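Local coordinates for predicted ATPase involved in replication control, Cdc46/Mcm family (Methanopyrus kandleri AV19, PDB 3F8T), which is an MCM-family protein that probably binds ATP and single-stranded DNA, as replicative helicases of this family do when they unwind DNA, at residues F26-T30 against R31-E35; R60-D63 against S64-S68; A211-L215 against P216-E220; S231-K235 against N236-L240. The protein carries 2 engineered substitutions. All blocks are in the same frame, centred on the assembly; numbering follows the deposited sequence.

Four local contacts follow one another along the chain in series; none encloses or crosses another. Interaction 1 closes the turn between helix 19-25 and helix 30-37, and interaction 2 starts helix 64-72 after strand 55-58. Both belong to the N-terminal domain, with centres 13 Å apart, and they touch where E35 and V32 of the first meet L62 and L66 of the second. Interactions 3 and 4 belong to the P-loop domain: 211-220 turns the chain from helix 204-212 into helix 219-229, and the loop 231-240 then folds on its way to strand 242-245. Their nearest atoms are about 10 Å apart. Between interactions 2 and 4 the nearest-atom gap is about 28 Å.

Interaction 1 of 4, residues F26-T30 against R31-E35; sequences FGLPT and RVLIE
T30 and I34, one helical turn apart, lie with their side chains at a slant to each other, and methyl CG2 of T30 meets CD1 of I34 at 3.5 Å, tighter than ordinary van der Waals contact. The threonine torsion explains the meeting: CG2 stands anti to the backbone N and OG1 beside it (chi1 -60°), which turns the methyl along the helix. The backbones of the same pair are joined by I34 N to T30 O, 3.0 Å and nearly straight at 173°. An alanine in place of I34 would remove the CG1 and CD1 packing against the T30 methyl and would probably open a gap there. L28 instead crosses L33 at about a right angle, its CD1 3.9 Å from L33 CD2. These residues link two helices of the N-terminal domain: G27, with positive phi, is the C-prime residue of a Schellman motif ending helix 19-25, and helix 30-37 follows. At its start the P29 ring leans on V32, ring atom CD lying 3.9 Å from CG2, and V32 N makes a weak bond of 3.1 Å to P29 O. L28 and P29 also pack on W69 of helix 64-72, while L33 reaches back to V22 and A23 of helix 19-25.

Interaction 2 of 4, residues R60-D63 against S64-S68; sequences RELD and SDLAS
D63 caps the helix that L66 and A67 belong to, and its polar contacts come first. Carboxylate oxygen OD2 accepts from L66 N at 2.9 Å, with an N-H...O angle of 148°; the donor comes from the anti side and lies 24° out of the carboxylate plane. The aspartate CG is anti to the backbone N (chi1 167°), which carries the carboxylate to the amide of L66 in the first turn. D63 stands at the N-cap position of helix 64-72, and this is its side-chain capping bond. Its main-chain oxygen opens the regular helical pattern, A67 N reaching D63 O at 2.7 Å.

The apolar contact is chiefly between L62 and L66, whose chains cross at a slant. L66 CD2 sits 4.1 Å from L62 CD1, and both methyls of L62 share this neighbour. The pair faces helix 30-37, where L62 packs on E35 and L66 on R31, V32 and E35, thereby joining the helix start to the neighbouring helix of the N-terminal domain.

Charge is the third element. D65 OD2 stands 4.5 Å from D63 OD2, so two like-charged carboxylates share the beginning of the helix. The partly positive helix N terminus would probably offset some of their mutual repulsion, and the bond from L66 N is likely to help keep D63 in its ionised form.

Interaction 3 of 4, residues A211-L215 against P216-E220; sequences AIAPL and PGAEE
L215 O accepts from A218 N at 3.1 Å, with an N-H...O angle of 153°, and this bond closes a type II beta turn over L215-P216-G217-A218. The donor is tilted 30° from the carbonyl plane. Backbone geometry supports the assignment: P216 holds the second position with extended backbone angles and G217 the third with positive phi, the pair expected at the two central positions. At G217 a side chain would be jammed against the carbonyl oxygen of P216, which explains the glycine in the third position.

The turn belongs to the P-loop domain and leads from helix 204-212 to helix 219-229, with A218 as the N-cap residue of the second. A salt bridge from E219 to R210 also ties the two helices together, and I212 packs on L225, A226 and L229 of the later one.

Side-chain contacts within the turn are small. L215 CB lies 3.6 Å from P216 CD, as neighbours joined by the L215-P216 peptide bond. The methyl of A218 points back at the first limb, with CB 3.4 Å from the same L215 O that accepts the turn bond. Across the mouth of the turn, A213 CB meets A218 CB at 4.0 Å.

Interaction 4 of 4, residues S231-K235 against N236-L240; sequences SCVGK and NSERL
R239 and S231 anchor the closely fitted part of this loop, while the exposed K235 and its water form the looser side. NH1 of R239 is held by two main-chain carbonyls, V233 O at 2.9 Å and G234 O at 2.7 Å. Both oxygens lie near the guanidinium plane, but they are met differently: NH1 sits in the carbonyl plane of V233, yet well above that of G234, 72° out of it. A bend at chi3 (-66°) swings the group back so that NH1 reaches both carbonyl oxygens. A leucine in place of R239 would probably leave V233 O and G234 O without this shared donor and the loop freer to open.

Beside it, S231 OG accepts from L240 N at 2.9 Å and also bonds to Q228. V233 CG2 presses on E238 CB at 3.4 Å. The segment is the connection from helix 219-229 to strand 242-245 of the parallel sheet in the P-loop domain, and C232 centres an inverse gamma turn within it. E238 N also donates to K235 O, across the bend.

On the looser side, K235 runs extended past CG, obliquely across E238. NZ stands 3.6 Å from E238 OE2, a loose salt bridge, and one water accepts from K235 NZ and donates to E238 OE1. E238 itself is buried, its carboxylate anchored by salt bridges to R464 and K460 of helix 449-465.

Interaction 1 of 4, residues F26-T30 against R31-E35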
loop_
_atom_site.group_PDB
_atom_site.type_symbol
_atom_site.label_atom_id
_atom_site.label_comp_id
_atom_site.label_asym_id
_atom_site.label_seq_id
_atom_site.Cartn_x
_atom_site.Cartn_y
_atom_site.Cartn_z
ATOM N N PHE A 26 31.687 -28.218 -11.772
ATOM C CA PHE A 26 30.834 -27.477 -10.854
ATOM C C PHE A 26 30.109 -28.377 -9.855
ATOM O O PHE A 26 29.250 -27.916 -9.109
ATOM C CB PHE A 26 29.852 -26.622 -11.667
ATOM C CG PHE A 26 30.489 -25.408 -12.269
ATOM C CD1 PHE A 26 31.031 -25.450 -13.557
ATOM C CD2 PHE A 26 30.594 -24.230 -11.533
ATOM C CE1 PHE A 26 31.637 -24.333 -14.107
ATOM C CE2 PHE A 26 31.201 -23.098 -12.078
ATOM C CZ PHE A 26 31.722 -23.148 -13.364
ATOM N N GLY A 27 30.482 -29.657 -9.840
ATOM C CA GLY A 27 29.947 -30.629 -8.887
ATOM C C GLY A 27 28.495 -30.983 -9.124
ATOM O O GLY A 27 27.768 -31.244 -8.171
ATOM N N LEU A 28 28.091 -30.988 -10.398
ATOM C CA LEU A 28 26.726 -31.323 -10.819
ATOM C C LEU A 28 26.677 -32.666 -11.526
ATOM O O LEU A 28 27.561 -32.961 -12.328
ATOM C CB LEU A 28 26.191 -30.260 -11.793
ATOM C CG LEU A 28 26.057 -28.840 -11.251
ATOM C CD1 LEU A 28 25.629 -27.922 -12.366
ATOM C CD2 LEU A 28 25.052 -28.820 -10.098
ATOM N N PRO A 29 25.633 -33.467 -11.261
ATOM C CA PRO A 29 25.417 -34.658 -12.088
ATOM C C PRO A 29 25.280 -34.200 -13.526
ATOM O O PRO A 29 24.588 -33.209 -13.789
ATOM C CB PRO A 29 24.079 -35.201 -11.585
ATOM C CG PRO A 29 23.935 -34.663 -10.210
ATOM C CD PRO A 29 24.600 -33.320 -10.218
ATOM N N THR A 30 25.953 -34.884 -14.444
ATOM C CA THR A 30 25.882 -34.531 -15.865
ATOM C C THR A 30 24.439 -34.386 -16.390
ATOM O O THR A 30 24.145 -33.463 -17.151
ATOM C CB THR A 30 26.705 -35.512 -16.748
ATOM O OG1 THR A 30 28.076 -35.472 -16.332
ATOM C CG2 THR A 30 26.644 -35.104 -18.204
ATOM N N ARG A 31 23.546 -35.281 -15.976
ATOM C CA ARG A 31 22.155 -35.232 -16.451
ATOM C C ARG A 31 21.439 -33.903 -16.128
ATOM O O ARG A 31 20.627 -33.419 -16.927
ATOM C CB ARG A 31 21.347 -36.448 -15.977
ATOM C CG ARG A 31 21.225 -36.620 -14.472
ATOM C CD ARG A 31 20.168 -37.690 -14.094
ATOM N NE ARG A 31 18.795 -37.241 -14.357
ATOM C CZ ARG A 31 18.130 -36.363 -13.603
ATOM N NH1 ARG A 31 18.699 -35.825 -12.525
ATOM N NH2 ARG A 31 16.893 -36.013 -13.932
ATOM N N VAL A 32 21.745 -33.314 -14.970
ATOM C CA VAL A 32 21.204 -32.002 -14.613
ATOM C C VAL A 32 21.467 -31.005 -15.731
ATOM O O VAL A 32 20.527 -30.354 -16.210
ATOM C CB VAL A 32 21.752 -31.474 -13.249
ATOM C CG1 VAL A 32 21.324 -30.004 -12.992
ATOM C CG2 VAL A 32 21.276 -32.358 -12.122
ATOM N N LEU A 33 22.727 -30.895 -16.161
ATOM C CA LEU A 33 23.092 -29.937 -17.202
ATOM C C LEU A 33 22.585 -30.317 -18.594
ATOM O O LEU A 33 22.165 -29.449 -19.357
ATOM C CB LEU A 33 24.611 -29.688 -17.247
ATOM C CG LEU A 33 25.257 -28.665 -16.301
ATOM C CD1 LEU A 33 26.628 -28.260 -16.843
ATOM C CD2 LEU A 33 24.383 -27.418 -16.079
ATOM N N ILE A 34 22.643 -31.604 -18.931
ATOM C CA ILE A 34 22.079 -32.075 -20.195
ATOM C C ILE A 34 20.577 -31.745 -20.282
ATOM O O ILE A 34 20.111 -31.243 -21.294
ATOM C CB ILE A 34 22.300 -33.600 -20.412
ATOM C CG1 ILE A 34 23.791 -33.913 -20.554
ATOM C CG2 ILE A 34 21.579 -34.061 -21.681
ATOM C CD1 ILE A 34 24.107 -35.402 -20.557
ATOM N N GLU A 35 19.820 -32.031 -19.229
ATOM C CA GLU A 35 18.380 -31.754 -19.287
ATOM C C GLU A 35 18.086 -30.251 -19.364
ATOM O O GLU A 35 17.146 -29.832 -20.056
ATOM C CB GLU A 35 17.641 -32.443 -18.144
ATOM C CG GLU A 35 17.646 -33.961 -18.333
ATOM C CD GLU A 35 17.054 -34.725 -17.167
ATOM O OE1 GLU A 35 16.075 -34.234 -16.540
ATOM O OE2 GLU A 35 17.569 -35.833 -16.878
#

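Interaction 2 of 4, residues R60-D63 against S64-S68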
loop_
_atom_site.group_PDB
_atom_site.type_symbol
_atom_site.label_atom_id
_atom_site.label_comp_id
_atom_site.label_asym_id
_atom_site.label_seq_id
_atom_site.Cartn_x
_atom_site.Cartn_y
_atom_site.Cartn_z
ATOM N N ARG A 60 9.661 -25.054 -15.400
ATOM C CA ARG A 60 8.465 -25.850 -15.724
ATOM C C ARG A 60 8.720 -26.747 -16.922
ATOM O O ARG A 60 7.932 -27.664 -17.195
ATOM C CB ARG A 60 7.294 -24.951 -16.092
ATOM C CG ARG A 60 6.883 -23.963 -15.070
ATOM C CD ARG A 60 6.682 -22.672 -15.852
ATOM N NE ARG A 60 5.970 -21.657 -15.133
ATOM C CZ ARG A 60 6.127 -20.355 -15.341
ATOM N NH1 ARG A 60 7.008 -19.893 -16.232
ATOM N NH2 ARG A 60 5.409 -19.520 -14.626
ATOM N N GLU A 61 9.797 -26.461 -17.654
ATOM C CA GLU A 61 10.170 -27.237 -18.842
ATOM C C GLU A 61 10.935 -28.506 -18.453
ATOM O O GLU A 61 11.317 -29.291 -19.323
ATOM C CB GLU A 61 10.975 -26.383 -19.847
ATOM C CG GLU A 61 10.124 -25.303 -20.545
ATOM C CD GLU A 61 10.889 -24.359 -21.484
ATOM O OE1 GLU A 61 12.109 -24.522 -21.708
ATOM O OE2 GLU A 61 10.240 -23.429 -22.025
ATOM N N LEU A 62 11.127 -28.698 -17.143
ATOM C CA LEU A 62 11.819 -29.859 -16.586
ATOM C C LEU A 62 10.938 -30.703 -15.657
ATOM O O LEU A 62 9.942 -30.215 -15.114
ATOM C CB LEU A 62 13.053 -29.404 -15.793
ATOM C CG LEU A 62 14.151 -28.699 -16.590
ATOM C CD1 LEU A 62 15.217 -28.169 -15.680
ATOM C CD2 LEU A 62 14.763 -29.654 -17.607
ATOM N N ASP A 63 11.335 -31.961 -15.467
ATOM C CA ASP A 63 10.775 -32.832 -14.431
ATOM C C ASP A 63 10.660 -32.076 -13.101
ATOM O O ASP A 63 11.612 -31.408 -12.678
ATOM C CB ASP A 63 11.674 -34.069 -14.249
ATOM C CG ASP A 63 11.340 -34.866 -12.996
ATOM O OD1 ASP A 63 10.385 -35.678 -13.021
ATOM O OD2 ASP A 63 12.047 -34.695 -11.976
ATOM N N SER A 64 9.517 -32.220 -12.436
ATOM C CA SER A 64 9.209 -31.462 -11.223
ATOM C C SER A 64 10.210 -31.662 -10.105
ATOM O O SER A 64 10.559 -30.707 -9.397
ATOM C CB SER A 64 7.810 -31.820 -10.712
ATOM O OG SER A 64 6.829 -31.236 -11.538
ATOM N N ASP A 65 10.653 -32.900 -9.926
ATOM C CA ASP A 65 11.667 -33.199 -8.914
ATOM C C ASP A 65 13.014 -32.578 -9.287
ATOM O O ASP A 65 13.743 -32.099 -8.419
ATOM C CB ASP A 65 11.786 -34.707 -8.708
ATOM C CG ASP A 65 10.514 -35.321 -8.107
ATOM O OD1 ASP A 65 9.732 -34.602 -7.441
ATOM O OD2 ASP A 65 10.290 -36.528 -8.311
ATOM N N LEU A 66 13.330 -32.561 -10.580
ATOM C CA LEU A 66 14.543 -31.883 -11.049
ATOM C C LEU A 66 14.440 -30.367 -10.868
ATOM O O LEU A 66 15.403 -29.731 -10.431
ATOM C CB LEU A 66 14.860 -32.228 -12.515
ATOM C CG LEU A 66 16.118 -31.572 -13.100
ATOM C CD1 LEU A 66 17.391 -31.815 -12.263
ATOM C CD2 LEU A 66 16.362 -31.956 -14.563
ATOM N N ALA A 67 13.281 -29.798 -11.209
ATOM C CA ALA A 67 13.031 -28.370 -11.030
ATOM C C ALA A 67 13.300 -28.003 -9.565
ATOM O O ALA A 67 13.994 -27.036 -9.252
ATOM C CB ALA A 67 11.571 -28.030 -11.433
ATOM N N SER A 68 12.754 -28.813 -8.675
ATOM C CA SER A 68 12.925 -28.643 -7.246
ATOM C C SER A 68 14.397 -28.740 -6.826
ATOM O O SER A 68 14.878 -27.905 -6.059
ATOM C CB SER A 68 12.091 -29.697 -6.521
ATOM O OG SER A 68 12.149 -29.480 -5.133
#

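Interaction 3 of 4, residues A211-L215 against P216-E220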
loop_
_atom_site.group_PDB
_atom_site.type_symbol
_atom_site.label_atom_id
_atom_site.label_comp_id
_atom_site.label_asym_id
_atom_site.label_seq_id
_atom_site.Cartn_x
_atom_site.Cartn_y
_atom_site.Cartn_z
ATOM N N ALA A 211 -18.506 -3.329 11.914
ATOM C CA ALA A 211 -17.251 -4.026 12.148
ATOM C C ALA A 211 -16.235 -3.085 12.791
ATOM O O ALA A 211 -15.541 -3.464 13.728
ATOM C CB ALA A 211 -16.704 -4.595 10.848
ATOM N N ILE A 212 -16.173 -1.853 12.298
ATOM C CA ILE A 212 -15.196 -0.873 12.768
ATOM C C ILE A 212 -15.523 -0.268 14.129
ATOM O O ILE A 212 -14.645 -0.141 14.999
ATOM C CB ILE A 212 -15.012 0.273 11.735
ATOM C CG1 ILE A 212 -14.426 -0.277 10.429
ATOM C CG2 ILE A 212 -14.126 1.383 12.320
ATOM C CD1 ILE A 212 -14.488 0.708 9.262
ATOM N N ALA A 213 -16.780 0.118 14.315
ATOM C CA ALA A 213 -17.172 0.871 15.501
ATOM C C ALA A 213 -18.559 0.453 15.963
ATOM O O ALA A 213 -19.540 1.126 15.658
ATOM C CB ALA A 213 -17.113 2.383 15.230
ATOM N N PRO A 214 -18.637 -0.671 16.688
ATOM C CA PRO A 214 -19.913 -1.270 17.073
ATOM C C PRO A 214 -20.578 -0.646 18.312
ATOM O O PRO A 214 -21.700 -1.036 18.655
ATOM C CB PRO A 214 -19.535 -2.734 17.343
ATOM C CG PRO A 214 -18.138 -2.684 17.804
ATOM C CD PRO A 214 -17.492 -1.463 17.180
ATOM N N LEU A 215 -19.918 0.305 18.971
ATOM C CA LEU A 215 -20.471 0.900 20.197
ATOM C C LEU A 215 -21.700 1.764 19.903
ATOM O O LEU A 215 -21.769 2.398 18.841
ATOM C CB LEU A 215 -19.397 1.691 20.968
ATOM C CG LEU A 215 -18.202 0.883 21.500
ATOM C CD1 LEU A 215 -17.288 1.749 22.362
ATOM C CD2 LEU A 215 -18.641 -0.383 22.273
ATOM N N PRO A 216 -22.694 1.768 20.823
ATOM C CA PRO A 216 -23.857 2.635 20.630
ATOM C C PRO A 216 -23.452 4.072 20.319
ATOM O O PRO A 216 -22.509 4.598 20.921
ATOM C CB PRO A 216 -24.582 2.572 21.989
ATOM C CG PRO A 216 -23.616 1.913 22.936
ATOM C CD PRO A 216 -22.798 1.005 22.080
ATOM N N GLY A 217 -24.158 4.684 19.371
ATOM C CA GLY A 217 -23.913 6.067 18.988
ATOM C C GLY A 217 -22.829 6.286 17.946
ATOM O O GLY A 217 -22.680 7.401 17.451
ATOM N N ALA A 218 -22.076 5.237 17.604
ATOM C CA ALA A 218 -20.916 5.395 16.710
ATOM C C ALA A 218 -21.191 5.073 15.226
ATOM O O ALA A 218 -20.263 4.758 14.481
ATOM C CB ALA A 218 -19.719 4.578 17.231
ATOM N N GLU A 219 -22.459 5.161 14.814
ATOM C CA GLU A 219 -22.902 4.825 13.446
ATOM C C GLU A 219 -22.246 5.641 12.326
ATOM O O GLU A 219 -21.691 5.076 11.389
ATOM C CB GLU A 219 -24.425 4.953 13.342
ATOM C CG GLU A 219 -24.997 4.769 11.935
ATOM C CD GLU A 219 -24.836 3.354 11.388
ATOM O OE1 GLU A 219 -23.688 2.924 11.102
ATOM O OE2 GLU A 219 -25.868 2.671 11.216
ATOM N N GLU A 220 -22.334 6.965 12.427
ATOM C CA GLU A 220 -21.739 7.877 11.454
ATOM C C GLU A 220 -20.224 7.736 11.424
ATOM O O GLU A 220 -19.614 7.742 10.356
ATOM C CB GLU A 220 -22.120 9.313 11.794
ATOM C CG GLU A 220 -23.626 9.502 11.873
ATOM C CD GLU A 220 -24.260 9.293 10.527
ATOM O OE1 GLU A 220 -23.867 10.017 9.590
ATOM O OE2 GLU A 220 -25.128 8.399 10.400
#

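Interaction 4 of 4, residues S231-K235 against N236-L240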
loop_
_atom_site.group_PDB
_atom_site.type_symbol
_atom_site.label_atom_id
_atom_site.label_comp_id
_atom_site.label_asym_id
_atom_site.label_seq_id
_atom_site.Cartn_x
_atom_site.Cartn_y
_atom_site.Cartn_z
ATOM N N SER A 231 -11.334 4.220 0.075
ATOM C CA SER A 231 -10.706 5.303 -0.690
ATOM C C SER A 231 -9.208 5.064 -0.887
ATOM O O SER A 231 -8.512 5.907 -1.459
ATOM C CB SER A 231 -10.925 6.643 0.005
ATOM O OG SER A 231 -10.009 6.798 1.066
ATOM N N CYS A 232 -8.706 3.942 -0.386
ATOM C CA CYS A 232 -7.282 3.628 -0.450
ATOM C C CYS A 232 -6.810 3.263 -1.865
ATOM O O CYS A 232 -6.650 2.093 -2.191
ATOM C CB CYS A 232 -6.949 2.499 0.528
ATOM S SG CYS A 232 -6.913 3.031 2.239
ATOM N N VAL A 233 -6.605 4.263 -2.706
ATOM C CA VAL A 233 -6.165 4.003 -4.088
ATOM C C VAL A 233 -5.024 4.947 -4.451
ATOM O O VAL A 233 -4.829 5.958 -3.784
ATOM C CB VAL A 233 -7.330 4.102 -5.126
ATOM C CG1 VAL A 233 -8.525 3.201 -4.751
ATOM C CG2 VAL A 233 -7.791 5.505 -5.281
ATOM N N GLY A 234 -4.277 4.614 -5.506
ATOM C CA GLY A 234 -3.116 5.403 -5.946
ATOM C C GLY A 234 -3.452 6.802 -6.439
ATOM O O GLY A 234 -2.728 7.770 -6.138
ATOM N N LYS A 235 -4.548 6.913 -7.189
ATOM C CA LYS A 235 -5.024 8.193 -7.732
ATOM C C LYS A 235 -5.169 9.247 -6.624
ATOM O O LYS A 235 -6.001 9.127 -5.722
ATOM C CB LYS A 235 -6.334 7.991 -8.510
ATOM C CG LYS A 235 -6.831 9.205 -9.304
ATOM C CD LYS A 235 -8.072 8.844 -10.144
ATOM C CE LYS A 235 -8.885 10.083 -10.554
ATOM N NZ LYS A 235 -10.299 9.724 -10.925
ATOM N N ASN A 236 -4.341 10.279 -6.726
ATOM C CA ASN A 236 -4.080 11.234 -5.653
ATOM C C ASN A 236 -5.321 11.868 -5.022
ATOM O O ASN A 236 -5.455 11.928 -3.793
ATOM C CB ASN A 236 -3.094 12.302 -6.174
ATOM C CG ASN A 236 -3.233 13.642 -5.468
ATOM O OD1 ASN A 236 -3.117 13.739 -4.244
ATOM N ND2 ASN A 236 -3.469 14.691 -6.251
ATOM N N SER A 237 -6.233 12.310 -5.875
ATOM C CA SER A 237 -7.402 13.068 -5.455
ATOM C C SER A 237 -8.518 12.214 -4.825
ATOM O O SER A 237 -9.551 12.762 -4.456
ATOM C CB SER A 237 -7.954 13.814 -6.673
ATOM O OG SER A 237 -8.215 12.886 -7.722
ATOM N N GLU A 238 -8.300 10.897 -4.692
ATOM C CA GLU A 238 -9.342 9.926 -4.269
ATOM C C GLU A 238 -9.387 9.639 -2.775
ATOM O O GLU A 238 -10.437 9.262 -2.236
ATOM C CB GLU A 238 -9.114 8.564 -4.933
ATOM C CG GLU A 238 -9.078 8.587 -6.431
ATOM C CD GLU A 238 -10.430 8.851 -6.993
ATOM O OE1 GLU A 238 -11.238 7.907 -7.003
ATOM O OE2 GLU A 238 -10.691 10.012 -7.389
ATOM N N ARG A 239 -8.228 9.768 -2.133
ATOM C CA ARG A 239 -8.039 9.293 -0.771
ATOM C C ARG A 239 -8.710 10.226 0.236
ATOM O O ARG A 239 -8.650 11.450 0.076
ATOM C CB ARG A 239 -6.538 9.165 -0.491
ATOM C CG ARG A 239 -5.875 8.075 -1.350
ATOM C CD ARG A 239 -4.399 7.932 -1.050
ATOM N NE ARG A 239 -3.625 9.113 -1.421
ATOM C CZ ARG A 239 -3.207 9.383 -2.655
ATOM N NH1 ARG A 239 -3.491 8.566 -3.680
ATOM N NH2 ARG A 239 -2.505 10.479 -2.867
ATOM N N LEU A 240 -9.324 9.639 1.266
ATOM C CA LEU A 240 -10.018 10.388 2.309
ATOM C C LEU A 240 -9.197 10.461 3.575
ATOM O O LEU A 240 -8.576 9.476 3.981
ATOM C CB LEU A 240 -11.382 9.761 2.639
ATOM C CG LEU A 240 -12.517 9.965 1.627
ATOM C CD1 LEU A 240 -13.489 8.809 1.685
ATOM C CD2 LEU A 240 -13.231 11.269 1.898
HETATM O O HOH W 1 -12.038 7.933 -9.800
#